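Local coordinates for CIR protein (Plasmodium chabaudi chabaudi, PDB 6ZYV), which is of unknown function but belongs to the PIR family of malaria-parasite variant antigens, probably acting at the surface of infected red blood cells, at residues A[96-99]-A[100-104]. The protein carries 5 engineered substitutions. Residues are numbered along the deposited sequence; the frame is centred on the assembly and turned at random.
Sequences SYIL and NQMPN
Tyr97 and Gln101 meet one helical turn apart where helix 81-101, part of the largely helical PIR ectodomain, runs out at its C-terminal end. The contact is a CH-pi interaction: CG of Gln101 sits 4.0 Å from the centroid of the Tyr97 ring and 29° off the ring normal, hence over the face, offset toward CE1. That atom is the closest of the ring, with CE1 of Tyr97 3.6 Å from CG of Gln101. Two torsions of Gln101 put it there: CG lies anti to the carbonyl carbon, and the bend at chi2 lets the amide follow the ring, the two planes differing by 21°. Tyr97 also stacks with the ring of Tyr158 from helix 154-174.

Three i to i+4 hydrogen bonds show that the alpha-helix persists to its last residues. Asn100 N donates to Ser96 O, Gln101 N to Tyr97 O and Met102 N to Ile98 O, all at 2.9 to 3.0 Å. The third is the straightest, 164° at the hydrogen, although the backbone of Met102 has turned out of the helical conformation.

Apolar packing occupies two further faces of the turn. Ile98 and Met102 both rest on Ile59 of helix 55-71, whereas Leu99, on another face, packs on Leu110 and Phe113 of helix 110-118, so the buried faces of the last turn meet two different helices. Between the segments, the side chains of Ile98 and Met102 touch at their nearest carbons, CG2 of Ile98 and CG of Met102, 4.3 Å apart.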
ATOM      1  N   SER A  96       7.420  -2.107  -2.378  1.00 43.94           N
ATOM      2  CA  SER A  96       8.674  -1.378  -2.138  1.00 44.92           C
ATOM      3  C   SER A  96       9.092  -1.507  -0.691  1.00 46.71           C
ATOM      4  O   SER A  96      10.266  -1.715  -0.408  1.00 48.30           O
ATOM      5  CB  SER A  96       8.516   0.097  -2.486  1.00 44.50           C
ATOM      6  OG  SER A  96       8.117   0.189  -3.837  1.00 45.32           O
ATOM      7  N   TYR A  97       8.133  -1.397   0.231  1.00 46.93           N
ATOM      8  CA  TYR A  97       8.369  -1.557   1.654  1.00 48.27           C
ATOM      9  C   TYR A  97       8.915  -2.978   1.934  1.00 49.85           C
ATOM     10  O   TYR A  97       9.902  -3.109   2.644  1.00 50.60           O
ATOM     11  CB  TYR A  97       7.088  -1.226   2.463  1.00 48.24           C
ATOM     12  CG  TYR A  97       6.955  -1.999   3.751  1.00 51.27           C
ATOM     13  CD1 TYR A  97       7.687  -1.644   4.874  1.00 53.35           C
ATOM     14  CD2 TYR A  97       6.137  -3.122   3.832  1.00 53.67           C
ATOM     15  CE1 TYR A  97       7.602  -2.378   6.049  1.00 56.17           C
ATOM     16  CE2 TYR A  97       6.074  -3.889   4.987  1.00 56.12           C
ATOM     17  CZ  TYR A  97       6.795  -3.507   6.104  1.00 58.54           C
ATOM     18  OH  TYR A  97       6.721  -4.250   7.269  1.00 62.13           O
ATOM     19  N   ILE A  98       8.277  -4.024   1.385  1.00 50.25           N
ATOM     20  CA  ILE A  98       8.697  -5.416   1.581  1.00 51.78           C
ATOM     21  C   ILE A  98      10.110  -5.651   1.053  1.00 53.43           C
ATOM     22  O   ILE A  98      10.946  -6.208   1.765  1.00 54.91           O
ATOM     23  CB  ILE A  98       7.683  -6.390   0.905  1.00 52.25           C
ATOM     24  CG1 ILE A  98       6.325  -6.319   1.609  1.00 51.97           C
ATOM     25  CG2 ILE A  98       8.233  -7.851   0.834  1.00 53.42           C
ATOM     26  CD1 ILE A  98       6.349  -6.749   3.042  1.00 52.83           C
ATOM     27  N   LEU A  99      10.386  -5.208  -0.170  1.00 53.33           N
ATOM     28  CA  LEU A  99      11.704  -5.374  -0.752  1.00 54.74           C
ATOM     29  C   LEU A  99      12.760  -4.602   0.038  1.00 56.23           C
ATOM     30  O   LEU A  99      13.851  -5.116   0.238  1.00 57.96           O
ATOM     31  CB  LEU A  99      11.709  -5.027  -2.249  1.00 54.42           C
ATOM     32  CG  LEU A  99      10.829  -5.918  -3.153  1.00 55.09           C
ATOM     33  CD1 LEU A  99      11.059  -5.586  -4.614  1.00 55.74           C
ATOM     34  CD2 LEU A  99      11.115  -7.419  -2.945  1.00 55.72           C
ATOM     35  N   ASN A 100      12.415  -3.427   0.562  1.00 55.77           N
ATOM     36  CA  ASN A 100      13.330  -2.661   1.402  1.00 56.89           C
ATOM     37  C   ASN A 100      13.629  -3.437   2.706  1.00 58.19           C
ATOM     38  O   ASN A 100      14.776  -3.436   3.154  1.00 59.10           O
ATOM     39  CB  ASN A 100      12.756  -1.273   1.711  1.00 57.47           C
ATOM     40  CG  ASN A 100      13.702  -0.424   2.520  1.00 61.05           C
ATOM     41  OD1 ASN A 100      13.497  -0.176   3.705  1.00 61.48           O
ATOM     42  ND2 ASN A 100      14.782  -0.001   1.900  1.00 62.33           N
ATOM     43  N   GLN A 101      12.633  -4.148   3.265  1.00 58.34           N
ATOM     44  CA  GLN A 101      12.823  -4.945   4.475  1.00 61.09           C
ATOM     45  C   GLN A 101      13.715  -6.157   4.220  1.00 63.03           C
ATOM     46  O   GLN A 101      14.608  -6.435   5.017  1.00 64.36           O
ATOM     47  CB  GLN A 101      11.476  -5.435   5.048  1.00 63.33           C
ATOM     48  CG  GLN A 101      10.534  -4.324   5.490  1.00 67.45           C
ATOM     49  CD  GLN A 101      10.989  -3.631   6.748  1.00 75.57           C
ATOM     50  OE1 GLN A 101      11.740  -2.648   6.710  1.00 76.86           O
ATOM     51  NE2 GLN A 101      10.528  -4.127   7.899  1.00 78.78           N
ATOM     52  N   MET A 102      13.467  -6.881   3.120  1.00 63.13           N
ATOM     53  CA  MET A 102      14.224  -8.069   2.738  1.00 64.82           C
ATOM     54  C   MET A 102      15.686  -7.736   2.590  1.00 66.03           C
ATOM     55  O   MET A 102      16.018  -6.697   2.018  1.00 65.83           O
ATOM     56  CB  MET A 102      13.745  -8.594   1.369  1.00 65.79           C
ATOM     57  CG  MET A 102      12.315  -9.048   1.337  1.00 68.28           C
ATOM     58  SD  MET A 102      12.130 -10.544   2.303  1.00 81.05           S
ATOM     59  CE  MET A 102      12.896 -11.744   1.209  1.00 76.13           C
ATOM     60  N   PRO A 103      16.577  -8.562   3.150  1.00 67.29           N
ATOM     61  CA  PRO A 103      18.006  -8.338   2.898  1.00 68.60           C
ATOM     62  C   PRO A 103      18.290  -8.788   1.455  1.00 69.01           C
ATOM     63  O   PRO A 103      17.615  -9.697   0.940  1.00 69.74           O
ATOM     64  CB  PRO A 103      18.686  -9.245   3.923  1.00 70.36           C
ATOM     65  CG  PRO A 103      17.730 -10.375   4.116  1.00 70.15           C
ATOM     66  CD  PRO A 103      16.333  -9.844   3.843  1.00 67.24           C
ATOM     67  N   ASN A 104      19.215  -8.121   0.765  1.00 68.62           N
ATOM     68  CA  ASN A 104      19.539  -8.498  -0.625  1.00 68.54           C
ATOM     69  C   ASN A 104      18.421  -8.207  -1.656  1.00 66.38           C
ATOM     70  O   ASN A 104      18.397  -8.771  -2.748  1.00 66.77           O
ATOM     71  CB  ASN A 104      19.980  -9.961  -0.711  1.00 70.52           C
ATOM     72  CG  ASN A 104      20.977 -10.203  -1.798  1.00 74.87           C
ATOM     73  OD1 ASN A 104      20.879 -11.165  -2.569  1.00 76.23           O
ATOM     74  ND2 ASN A 104      21.954  -9.323  -1.889  1.00 76.33           N
TER